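Local coordinates for importin subunit beta-1 (Saccharomyces cerevisiae, PDB 5OWU), which carries proteins into the nucleus as the importin beta subunit, working through importin alpha, which recognises the classical nuclear localization signal of the cargo, at residues Met252-Met263 with Phe289-Ile300; Leu598-Leu606 with Val618-Ala626. All coordinates share one frame; numbering follows the deposited sequence.

Contact 1. Residues Met252-Met263 with Phe289-Ile300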
loop_
_atom_site.group_PDB
_atom_site.type_symbol
_atom_site.label_atom_id
_atom_site.label_comp_id
_atom_site.label_asym_id
_atom_site.label_seq_id
_atom_site.Cartn_x
_atom_site.Cartn_y
_atom_site.Cartn_z
ATOM N N MET A 252 9.100 -9.923 16.576
ATOM C CA MET A 252 8.463 -8.905 17.406
ATOM C C MET A 252 7.080 -8.573 16.865
ATOM O O MET A 252 6.107 -8.488 17.626
ATOM C CB MET A 252 9.345 -7.656 17.464
ATOM C CG MET A 252 8.744 -6.457 18.204
ATOM S SD MET A 252 8.591 -6.685 19.980
ATOM C CE MET A 252 10.321 -6.884 20.446
ATOM N N SER A 253 6.967 -8.419 15.542
ATOM C CA SER A 253 5.678 -8.082 14.949
ATOM C C SER A 253 4.653 -9.198 15.142
ATOM O O SER A 253 3.485 -8.925 15.440
ATOM C CB SER A 253 5.859 -7.761 13.462
ATOM O OG SER A 253 4.611 -7.463 12.869
ATOM N N LEU A 254 5.064 -10.460 14.992
ATOM C CA LEU A 254 4.117 -11.576 15.041
ATOM C C LEU A 254 3.844 -12.088 16.451
ATOM O O LEU A 254 2.728 -12.525 16.751
ATOM C CB LEU A 254 4.639 -12.737 14.196
ATOM C CG LEU A 254 4.553 -12.588 12.683
ATOM C CD1 LEU A 254 5.181 -13.810 12.031
ATOM C CD2 LEU A 254 3.104 -12.425 12.243
ATOM N N TYR A 255 4.845 -12.069 17.315
ATOM C CA TYR A 255 4.770 -12.653 18.644
ATOM C C TYR A 255 5.124 -11.626 19.711
ATOM O O TYR A 255 5.743 -11.961 20.719
ATOM C CB TYR A 255 5.684 -13.874 18.740
ATOM C CG TYR A 255 5.322 -14.954 17.747
ATOM C CD1 TYR A 255 4.173 -15.717 17.919
ATOM C CD2 TYR A 255 6.117 -15.205 16.633
ATOM C CE1 TYR A 255 3.821 -16.701 17.011
ATOM C CE2 TYR A 255 5.771 -16.199 15.714
ATOM C CZ TYR A 255 4.622 -16.936 15.914
ATOM O OH TYR A 255 4.260 -17.921 15.026
ATOM N N TYR A 256 4.751 -10.365 19.477
ATOM C CA TYR A 256 4.901 -9.306 20.470
ATOM C C TYR A 256 4.541 -9.805 21.868
ATOM O O TYR A 256 5.280 -9.563 22.828
ATOM C CB TYR A 256 4.029 -8.098 20.095
ATOM C CG TYR A 256 4.145 -6.929 21.053
ATOM C CD1 TYR A 256 5.115 -5.947 20.876
ATOM C CD2 TYR A 256 3.284 -6.811 22.138
ATOM C CE1 TYR A 256 5.220 -4.871 21.767
ATOM C CE2 TYR A 256 3.380 -5.750 23.019
ATOM C CZ TYR A 256 4.346 -4.782 22.834
ATOM O OH TYR A 256 4.426 -3.732 23.731
ATOM N N THR A 257 3.427 -10.535 21.986
ATOM C CA THR A 257 2.902 -10.894 23.299
ATOM C C THR A 257 3.894 -11.695 24.134
ATOM O O THR A 257 3.754 -11.742 25.361
ATOM C CB THR A 257 1.595 -11.685 23.147
ATOM O OG1 THR A 257 0.951 -11.813 24.421
ATOM C CG2 THR A 257 1.846 -13.073 22.565
ATOM N N PHE A 258 4.892 -12.317 23.507
ATOM C CA PHE A 258 5.864 -13.149 24.207
ATOM C C PHE A 258 7.214 -12.465 24.415
ATOM O O PHE A 258 8.150 -13.111 24.898
ATOM C CB PHE A 258 6.090 -14.458 23.443
ATOM C CG PHE A 258 4.867 -15.318 23.315
ATOM C CD1 PHE A 258 4.317 -15.938 24.427
ATOM C CD2 PHE A 258 4.293 -15.542 22.074
ATOM C CE1 PHE A 258 3.196 -16.747 24.306
ATOM C CE2 PHE A 258 3.176 -16.353 21.944
ATOM C CZ PHE A 258 2.629 -16.957 23.058
ATOM N N MET A 259 7.348 -11.186 24.073
ATOM C CA MET A 259 8.673 -10.576 24.021
ATOM C C MET A 259 9.145 -9.933 25.325
ATOM O O MET A 259 10.323 -9.568 25.418
ATOM C CB MET A 259 8.707 -9.523 22.917
ATOM C CG MET A 259 8.630 -10.123 21.516
ATOM S SD MET A 259 10.045 -11.177 21.121
ATOM C CE MET A 259 9.369 -12.819 21.402
ATOM N N LYS A 260 8.285 -9.763 26.325
ATOM C CA LYS A 260 8.713 -9.023 27.515
ATOM C C LYS A 260 9.938 -9.646 28.179
ATOM O O LYS A 260 10.902 -8.914 28.459
ATOM C CB LYS A 260 7.536 -8.894 28.493
ATOM C CG LYS A 260 7.765 -7.912 29.641
ATOM C CD LYS A 260 6.568 -7.891 30.583
ATOM C CE LYS A 260 6.724 -6.843 31.669
ATOM N NZ LYS A 260 5.749 -7.048 32.774
ATOM N N PRO A 261 9.994 -10.958 28.431
ATOM C CA PRO A 261 11.200 -11.509 29.078
ATOM C C PRO A 261 12.459 -11.362 28.242
ATOM O O PRO A 261 13.540 -11.117 28.792
ATOM C CB PRO A 261 10.837 -12.987 29.299
ATOM C CG PRO A 261 9.347 -13.049 29.190
ATOM C CD PRO A 261 8.969 -11.991 28.208
ATOM N N TYR A 262 12.356 -11.507 26.920
ATOM C CA TYR A 262 13.541 -11.377 26.078
ATOM C C TYR A 262 13.996 -9.928 26.003
ATOM O O TYR A 262 15.201 -9.650 25.978
ATOM C CB TYR A 262 13.256 -11.951 24.687
ATOM C CG TYR A 262 12.634 -13.321 24.792
ATOM C CD1 TYR A 262 13.391 -14.418 25.185
ATOM C CD2 TYR A 262 11.279 -13.511 24.553
ATOM C CE1 TYR A 262 12.818 -15.676 25.316
ATOM C CE2 TYR A 262 10.698 -14.766 24.681
ATOM C CZ TYR A 262 11.473 -15.840 25.062
ATOM O OH TYR A 262 10.905 -17.086 25.191
ATOM N N MET A 263 13.048 -8.991 25.976
ATOM C CA MET A 263 13.405 -7.578 26.035
ATOM C C MET A 263 14.129 -7.268 27.338
ATOM O O MET A 263 15.201 -6.654 27.340
ATOM C CB MET A 263 12.154 -6.706 25.908
ATOM C CG MET A 263 11.602 -6.566 24.493
ATOM S SD MET A 263 12.765 -5.756 23.395
ATOM C CE MET A 263 13.263 -7.198 22.519
ATOM N N PHE A 289 14.756 -2.368 14.388
ATOM C CA PHE A 289 14.149 -3.102 15.499
ATOM C C PHE A 289 13.263 -2.195 16.354
ATOM O O PHE A 289 12.117 -2.543 16.697
ATOM C CB PHE A 289 15.244 -3.739 16.350
ATOM C CG PHE A 289 14.716 -4.593 17.456
ATOM C CD1 PHE A 289 14.039 -5.756 17.165
ATOM C CD2 PHE A 289 14.883 -4.232 18.779
ATOM C CE1 PHE A 289 13.545 -6.557 18.163
ATOM C CE2 PHE A 289 14.384 -5.040 19.792
ATOM C CZ PHE A 289 13.711 -6.200 19.474
ATOM N N TRP A 290 13.773 -1.018 16.719
ATOM C CA TRP A 290 12.966 -0.166 17.587
ATOM C C TRP A 290 11.784 0.445 16.839
ATOM O O TRP A 290 10.714 0.646 17.435
ATOM C CB TRP A 290 13.852 0.890 18.245
ATOM C CG TRP A 290 14.550 0.288 19.418
ATOM C CD1 TRP A 290 15.820 -0.215 19.456
ATOM C CD2 TRP A 290 13.995 0.076 20.721
ATOM N NE1 TRP A 290 16.091 -0.718 20.707
ATOM C CE2 TRP A 290 14.986 -0.554 21.500
ATOM C CE3 TRP A 290 12.754 0.357 21.304
ATOM C CZ2 TRP A 290 14.779 -0.892 22.830
ATOM C CZ3 TRP A 290 12.549 0.015 22.621
ATOM C CH2 TRP A 290 13.558 -0.604 23.371
ATOM N N SER A 291 11.927 0.691 15.533
ATOM C CA SER A 291 10.778 1.122 14.748
ATOM C C SER A 291 9.702 0.046 14.727
ATOM O O SER A 291 8.511 0.353 14.819
ATOM C CB SER A 291 11.204 1.487 13.324
ATOM O OG SER A 291 11.944 2.700 13.306
ATOM N N THR A 292 10.100 -1.224 14.610
ATOM C CA THR A 292 9.113 -2.302 14.659
ATOM C C THR A 292 8.365 -2.284 15.986
ATOM O O THR A 292 7.127 -2.369 16.020
ATOM C CB THR A 292 9.790 -3.657 14.440
ATOM O OG1 THR A 292 10.431 -3.675 13.157
ATOM C CG2 THR A 292 8.776 -4.773 14.478
ATOM N N ILE A 293 9.100 -2.158 17.096
ATOM C CA ILE A 293 8.438 -2.056 18.400
ATOM C C ILE A 293 7.411 -0.927 18.403
ATOM O O ILE A 293 6.249 -1.114 18.795
ATOM C CB ILE A 293 9.478 -1.860 19.515
ATOM C CG1 ILE A 293 10.297 -3.141 19.689
ATOM C CG2 ILE A 293 8.795 -1.486 20.826
ATOM C CD1 ILE A 293 11.451 -3.004 20.679
ATOM N N CYS A 294 7.837 0.276 18.019
ATOM C CA CYS A 294 6.914 1.407 18.042
ATOM C C CYS A 294 5.686 1.138 17.181
ATOM O O CYS A 294 4.558 1.421 17.591
ATOM C CB CYS A 294 7.617 2.682 17.576
ATOM S SG CYS A 294 8.762 3.358 18.781
ATOM N N GLU A 295 5.888 0.607 15.972
ATOM C CA GLU A 295 4.756 0.340 15.087
ATOM C C GLU A 295 3.760 -0.605 15.741
ATOM O O GLU A 295 2.537 -0.413 15.629
ATOM C CB GLU A 295 5.248 -0.248 13.762
ATOM C CG GLU A 295 6.095 0.709 12.947
ATOM C CD GLU A 295 6.800 0.022 11.794
ATOM O OE1 GLU A 295 6.589 -1.195 11.613
ATOM O OE2 GLU A 295 7.568 0.697 11.078
ATOM N N GLU A 296 4.266 -1.636 16.428
ATOM C CA GLU A 296 3.365 -2.596 17.054
ATOM C C GLU A 296 2.610 -1.956 18.211
ATOM O O GLU A 296 1.411 -2.199 18.387
ATOM C CB GLU A 296 4.139 -3.832 17.529
ATOM C CG GLU A 296 4.723 -4.695 16.410
ATOM C CD GLU A 296 3.697 -5.098 15.348
ATOM O OE1 GLU A 296 2.549 -5.451 15.707
ATOM O OE2 GLU A 296 4.043 -5.051 14.147
ATOM N N GLU A 297 3.286 -1.120 19.003
ATOM C CA GLU A 297 2.602 -0.507 20.136
ATOM C C GLU A 297 1.592 0.548 19.685
ATOM O O GLU A 297 0.527 0.697 20.306
ATOM C CB GLU A 297 3.645 0.054 21.108
ATOM C CG GLU A 297 4.499 -1.085 21.678
ATOM C CD GLU A 297 5.538 -0.660 22.698
ATOM O OE1 GLU A 297 5.931 0.522 22.734
ATOM O OE2 GLU A 297 5.969 -1.535 23.472
ATOM N N ILE A 298 1.878 1.256 18.591
ATOM C CA ILE A 298 0.885 2.169 18.028
ATOM C C ILE A 298 -0.320 1.382 17.526
ATOM O O ILE A 298 -1.474 1.776 17.742
ATOM C CB ILE A 298 1.508 3.027 16.911
ATOM C CG1 ILE A 298 2.573 3.961 17.486
ATOM C CG2 ILE A 298 0.426 3.865 16.192
ATOM C CD1 ILE A 298 3.520 4.568 16.445
ATOM N N ASP A 299 -0.077 0.251 16.857
ATOM C CA ASP A 299 -1.197 -0.549 16.364
ATOM C C ASP A 299 -2.030 -1.102 17.512
ATOM O O ASP A 299 -3.262 -1.174 17.411
ATOM C CB ASP A 299 -0.692 -1.686 15.477
ATOM C CG ASP A 299 -0.163 -1.187 14.149
ATOM O OD1 ASP A 299 -0.507 -0.044 13.769
ATOM O OD2 ASP A 299 0.590 -1.933 13.487
ATOM N N ILE A 300 -1.378 -1.488 18.613
ATOM C CA ILE A 300 -2.114 -1.941 19.792
ATOM C C ILE A 300 -3.001 -0.821 20.312
ATOM O O ILE A 300 -4.188 -1.023 20.591
ATOM C CB ILE A 300 -1.140 -2.437 20.879
ATOM C CG1 ILE A 300 -0.434 -3.713 20.418
ATOM C CG2 ILE A 300 -1.872 -2.690 22.206
ATOM C CD1 ILE A 300 0.753 -4.114 21.295
HETATM O O HOH W 1 1.338 -7.016 14.026
#
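Glu297 OE2 is gripped twice. Tyr256 OH donates to it at 2.7 Å, arriving on the anti side and 17° out of the carboxylate plane, and the backbone N of Phe317 gives a second bond. The phenol oxygen is itself bonded by Tyr315 N, a short polar chain that holds the buried hydroxyl in place at the far end of the ring. The extended Glu297 chain brings its oxygen to the ring edge, with ring and carboxylate planes 78° apart. Ile300 CD1 lies over one face in a CH-pi contact, 4.0 Å from the Tyr256 ring centroid.

A more exposed bond follows at Ser253, whose OG donates to Glu296 OE2 at 2.8 Å from above the carboxylate plane. The bend of Glu296 at chi2 (-52°) folds its carboxylate back over Ser253, and a water links Glu296 OE1 to Ser253 O.

The remaining interface is apolar. Met252 CE packs 3.6 Å from Phe289 CZ and 3.8 Å from Ile293 CG1, while Met263 makes a Met-aromatic contact at the edge of the Phe289 ring, SD standing 5.1 Å from the centroid.

Helix 280-306 thus packs against the end of helix 238-255, the turn after it and the start of helix 260-274, where HEAT 6 passes into HEAT 7; helices 317-332 and 347-362 cover other sides of it.

Contact 2. Residues Leu598-Leu606 with Val618-Ala626; sequences LMGLFFRLL and VFYAISALA
Segments 598-606 and 618-626 run nearly antiparallel, their axes at 155° and 10.3 Å apart at closest approach. They are the paired helices of HEAT 14, a helical hairpin that illustrates how such a repeat is held together: no hydrogen bond crosses between the two segments, and the touching side chains are all buried. The backbones come nearest at Phe602 and Val618, whose CA atoms lie 6.3 Å apart.

Phe602 stands at the middle of the seam. With CG anti to its carbonyl carbon (chi1 -64°), the ring reaches across the gap, CZ coming 3.7 Å from Ala621 CB, while Ile622 slides past it in the opposite direction and sets CG1 near CD2. These aliphatic neighbours across the seam approach the ring obliquely, and Leu598 O of its own helix sits over one face, toward the rim. An alanine in place of Phe602 would probably open a gap facing Ala621 and take from Ile622 CG1 the ring carbon CD2 it packs on.

Toward the start of the first helix, the bent chain of Met599 lays SD 3.5 Å from Leu625 CD2. At the other end the two methyls of Val618 divide their work: CG2 meets Leu605 CB at 3.9 Å, and CG1 meets Leu606 CD2 at 3.7 Å. Leu606 CD2 also touches the Phe619 ring at CE1.

On helix 563-586, Leu580 touches Phe602 and Leu577 touches Val618, whereas helix 637-649 receives Leu606 and Ile622 on Tyr643 and Phe640. Leu606 and Ile622 also meet each other tip to tip, CD1 to CD1, at 4.0 Å.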
loop_
_atom_site.group_PDB
_atom_site.type_symbol
_atom_site.label_atom_id
_atom_site.label_comp_id
_atom_site.label_asym_id
_atom_site.label_seq_id
_atom_site.Cartn_x
_atom_site.Cartn_y
_atom_site.Cartn_z
ATOM N N LEU A 598 -10.895 26.765 -24.759
ATOM C CA LEU A 598 -10.340 25.632 -24.032
ATOM C C LEU A 598 -10.480 24.357 -24.846
ATOM O O LEU A 598 -9.502 23.622 -25.040
ATOM C CB LEU A 598 -11.017 25.493 -22.665
ATOM C CG LEU A 598 -10.565 26.510 -21.612
ATOM C CD1 LEU A 598 -11.417 26.399 -20.354
ATOM C CD2 LEU A 598 -9.094 26.328 -21.276
ATOM N N MET A 599 -11.678 24.101 -25.380
ATOM C CA MET A 599 -11.863 22.872 -26.141
ATOM C C MET A 599 -10.962 22.871 -27.366
ATOM O O MET A 599 -10.368 21.838 -27.708
ATOM C CB MET A 599 -13.334 22.698 -26.527
ATOM C CG MET A 599 -14.251 22.338 -25.346
ATOM S SD MET A 599 -13.769 20.836 -24.455
ATOM C CE MET A 599 -13.826 19.613 -25.763
ATOM N N GLY A 600 -10.798 24.035 -28.001
ATOM C CA GLY A 600 -9.857 24.122 -29.103
ATOM C C GLY A 600 -8.489 23.602 -28.715
ATOM O O GLY A 600 -7.874 22.815 -29.440
ATOM N N LEU A 601 -8.005 24.012 -27.541
ATOM C CA LEU A 601 -6.719 23.526 -27.060
ATOM C C LEU A 601 -6.774 22.034 -26.763
ATOM O O LEU A 601 -5.878 21.273 -27.155
ATOM C CB LEU A 601 -6.310 24.322 -25.822
ATOM C CG LEU A 601 -6.133 25.816 -26.056
ATOM C CD1 LEU A 601 -5.821 26.526 -24.731
ATOM C CD2 LEU A 601 -5.061 26.063 -27.121
ATOM N N PHE A 602 -7.848 21.586 -26.111
ATOM C CA PHE A 602 -7.903 20.191 -25.694
ATOM C C PHE A 602 -7.890 19.268 -26.906
ATOM O O PHE A 602 -7.084 18.331 -26.981
ATOM C CB PHE A 602 -9.134 19.958 -24.816
ATOM C CG PHE A 602 -9.109 20.725 -23.509
ATOM C CD1 PHE A 602 -7.907 21.120 -22.932
ATOM C CD2 PHE A 602 -10.288 21.051 -22.858
ATOM C CE1 PHE A 602 -7.885 21.825 -21.741
ATOM C CE2 PHE A 602 -10.270 21.756 -21.661
ATOM C CZ PHE A 602 -9.066 22.141 -21.102
ATOM N N PHE A 603 -8.735 19.550 -27.896
ATOM C CA PHE A 603 -8.687 18.770 -29.125
ATOM C C PHE A 603 -7.292 18.792 -29.731
ATOM O O PHE A 603 -6.771 17.745 -30.136
ATOM C CB PHE A 603 -9.729 19.287 -30.118
ATOM C CG PHE A 603 -11.137 18.929 -29.748
ATOM C CD1 PHE A 603 -11.458 17.633 -29.386
ATOM C CD2 PHE A 603 -12.135 19.890 -29.734
ATOM C CE1 PHE A 603 -12.752 17.297 -29.034
ATOM C CE2 PHE A 603 -13.430 19.557 -29.384
ATOM C CZ PHE A 603 -13.736 18.261 -29.033
ATOM N N ARG A 604 -6.646 19.960 -29.764
ATOM C CA ARG A 604 -5.292 19.998 -30.298
ATOM C C ARG A 604 -4.394 19.050 -29.517
ATOM O O ARG A 604 -3.686 18.218 -30.102
ATOM C CB ARG A 604 -4.756 21.431 -30.281
ATOM C CG ARG A 604 -5.342 22.293 -31.395
ATOM C CD ARG A 604 -5.034 23.763 -31.201
ATOM N NE ARG A 604 -3.600 24.016 -31.118
ATOM C CZ ARG A 604 -3.068 25.175 -30.745
ATOM N NH1 ARG A 604 -3.848 26.194 -30.411
ATOM N NH2 ARG A 604 -1.749 25.313 -30.693
ATOM N N LEU A 605 -4.474 19.103 -28.184
ATOM C CA LEU A 605 -3.673 18.197 -27.373
ATOM C C LEU A 605 -4.004 16.747 -27.684
ATOM O O LEU A 605 -3.120 15.883 -27.665
ATOM C CB LEU A 605 -3.891 18.494 -25.891
ATOM C CG LEU A 605 -3.280 19.809 -25.414
ATOM C CD1 LEU A 605 -3.829 20.177 -24.047
ATOM C CD2 LEU A 605 -1.762 19.706 -25.370
ATOM N N LEU A 606 -5.276 16.458 -27.968
ATOM C CA LEU A 606 -5.667 15.086 -28.268
ATOM C C LEU A 606 -5.176 14.646 -29.640
ATOM O O LEU A 606 -4.958 13.449 -29.859
ATOM C CB LEU A 606 -7.189 14.934 -28.182
ATOM C CG LEU A 606 -7.839 14.975 -26.795
ATOM C CD1 LEU A 606 -9.345 14.829 -26.915
ATOM C CD2 LEU A 606 -7.281 13.897 -25.870
ATOM N N VAL A 618 -5.991 15.385 -20.161
ATOM C CA VAL A 618 -6.881 16.139 -21.037
ATOM C C VAL A 618 -8.322 15.724 -20.795
ATOM O O VAL A 618 -9.224 16.563 -20.747
ATOM C CB VAL A 618 -6.486 15.947 -22.513
ATOM C CG1 VAL A 618 -7.481 16.655 -23.423
ATOM C CG2 VAL A 618 -5.078 16.469 -22.765
ATOM N N PHE A 619 -8.562 14.425 -20.653
ATOM C CA PHE A 619 -9.908 13.939 -20.383
ATOM C C PHE A 619 -10.407 14.439 -19.038
ATOM O O PHE A 619 -11.589 14.761 -18.894
ATOM C CB PHE A 619 -9.930 12.412 -20.428
ATOM C CG PHE A 619 -10.287 11.860 -21.771
ATOM C CD1 PHE A 619 -9.424 11.991 -22.843
ATOM C CD2 PHE A 619 -11.494 11.211 -21.962
ATOM C CE1 PHE A 619 -9.764 11.483 -24.090
ATOM C CE2 PHE A 619 -11.834 10.699 -23.198
ATOM C CZ PHE A 619 -10.968 10.837 -24.263
ATOM N N TYR A 620 -9.527 14.495 -18.034
ATOM C CA TYR A 620 -9.916 15.066 -16.747
ATOM C C TYR A 620 -10.365 16.514 -16.908
ATOM O O TYR A 620 -11.375 16.933 -16.321
ATOM C CB TYR A 620 -8.752 14.969 -15.753
ATOM C CG TYR A 620 -8.627 13.624 -15.058
ATOM C CD1 TYR A 620 -9.720 13.042 -14.422
ATOM C CD2 TYR A 620 -7.418 12.936 -15.034
ATOM C CE1 TYR A 620 -9.614 11.819 -13.786
ATOM C CE2 TYR A 620 -7.304 11.707 -14.399
ATOM C CZ TYR A 620 -8.406 11.154 -13.780
ATOM O OH TYR A 620 -8.305 9.937 -13.149
ATOM N N ALA A 621 -9.643 17.295 -17.717
ATOM C CA ALA A 621 -10.023 18.695 -17.885
ATOM C C ALA A 621 -11.296 18.833 -18.716
ATOM O O ALA A 621 -12.131 19.710 -18.452
ATOM C CB ALA A 621 -8.877 19.474 -18.523
ATOM N N ILE A 622 -11.460 17.982 -19.729
ATOM C CA ILE A 622 -12.687 17.999 -20.519
ATOM C C ILE A 622 -13.872 17.647 -19.635
ATOM O O ILE A 622 -14.929 18.281 -19.700
ATOM C CB ILE A 622 -12.566 17.040 -21.717
ATOM C CG1 ILE A 622 -11.531 17.577 -22.714
ATOM C CG2 ILE A 622 -13.926 16.841 -22.389
ATOM C CD1 ILE A 622 -11.245 16.651 -23.864
ATOM N N SER A 623 -13.706 16.642 -18.780
ATOM C CA SER A 623 -14.770 16.270 -17.859
ATOM C C SER A 623 -15.136 17.431 -16.948
ATOM O O SER A 623 -16.321 17.702 -16.731
ATOM C CB SER A 623 -14.351 15.055 -17.037
ATOM O OG SER A 623 -14.099 13.948 -17.880
ATOM N N ALA A 624 -14.133 18.133 -16.402
ATOM C CA ALA A 624 -14.436 19.290 -15.563
ATOM C C ALA A 624 -15.205 20.349 -16.343
ATOM O O ALA A 624 -16.181 20.921 -15.840
ATOM C CB ALA A 624 -13.146 19.882 -14.993
ATOM N N LEU A 625 -14.774 20.633 -17.573
ATOM C CA LEU A 625 -15.486 21.612 -18.391
ATOM C C LEU A 625 -16.930 21.182 -18.649
ATOM O O LEU A 625 -17.852 21.997 -18.552
ATOM C CB LEU A 625 -14.744 21.837 -19.709
ATOM C CG LEU A 625 -15.272 22.972 -20.588
ATOM C CD1 LEU A 625 -15.233 24.278 -19.850
ATOM C CD2 LEU A 625 -14.479 23.088 -21.878
ATOM N N ALA A 626 -17.150 19.909 -18.976
ATOM C CA ALA A 626 -18.515 19.410 -19.157
ATOM C C ALA A 626 -19.344 19.603 -17.892
ATOM O O ALA A 626 -20.470 20.116 -17.943
ATOM C CB ALA A 626 -18.484 17.934 -19.552
#

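Overall arrangement
Contact 1 closes along the chain well before contact 2 opens. Their centres lie 52 Å apart, on opposite sides of the chain's centre, and their nearest atoms are still about 30 Å from each other; they share no helix and do not touch. Contact 1, through helices 238-255, 260-274 and 280-306, joins HEAT 6 to HEAT 7 and also includes packing within HEAT 7, while contact 2 pairs helices 595-607 and 615-629 of HEAT 14. Together they sample two levels of an all-helical solenoid, between repeats and within them, local contacts from which the long importin beta superhelix is built.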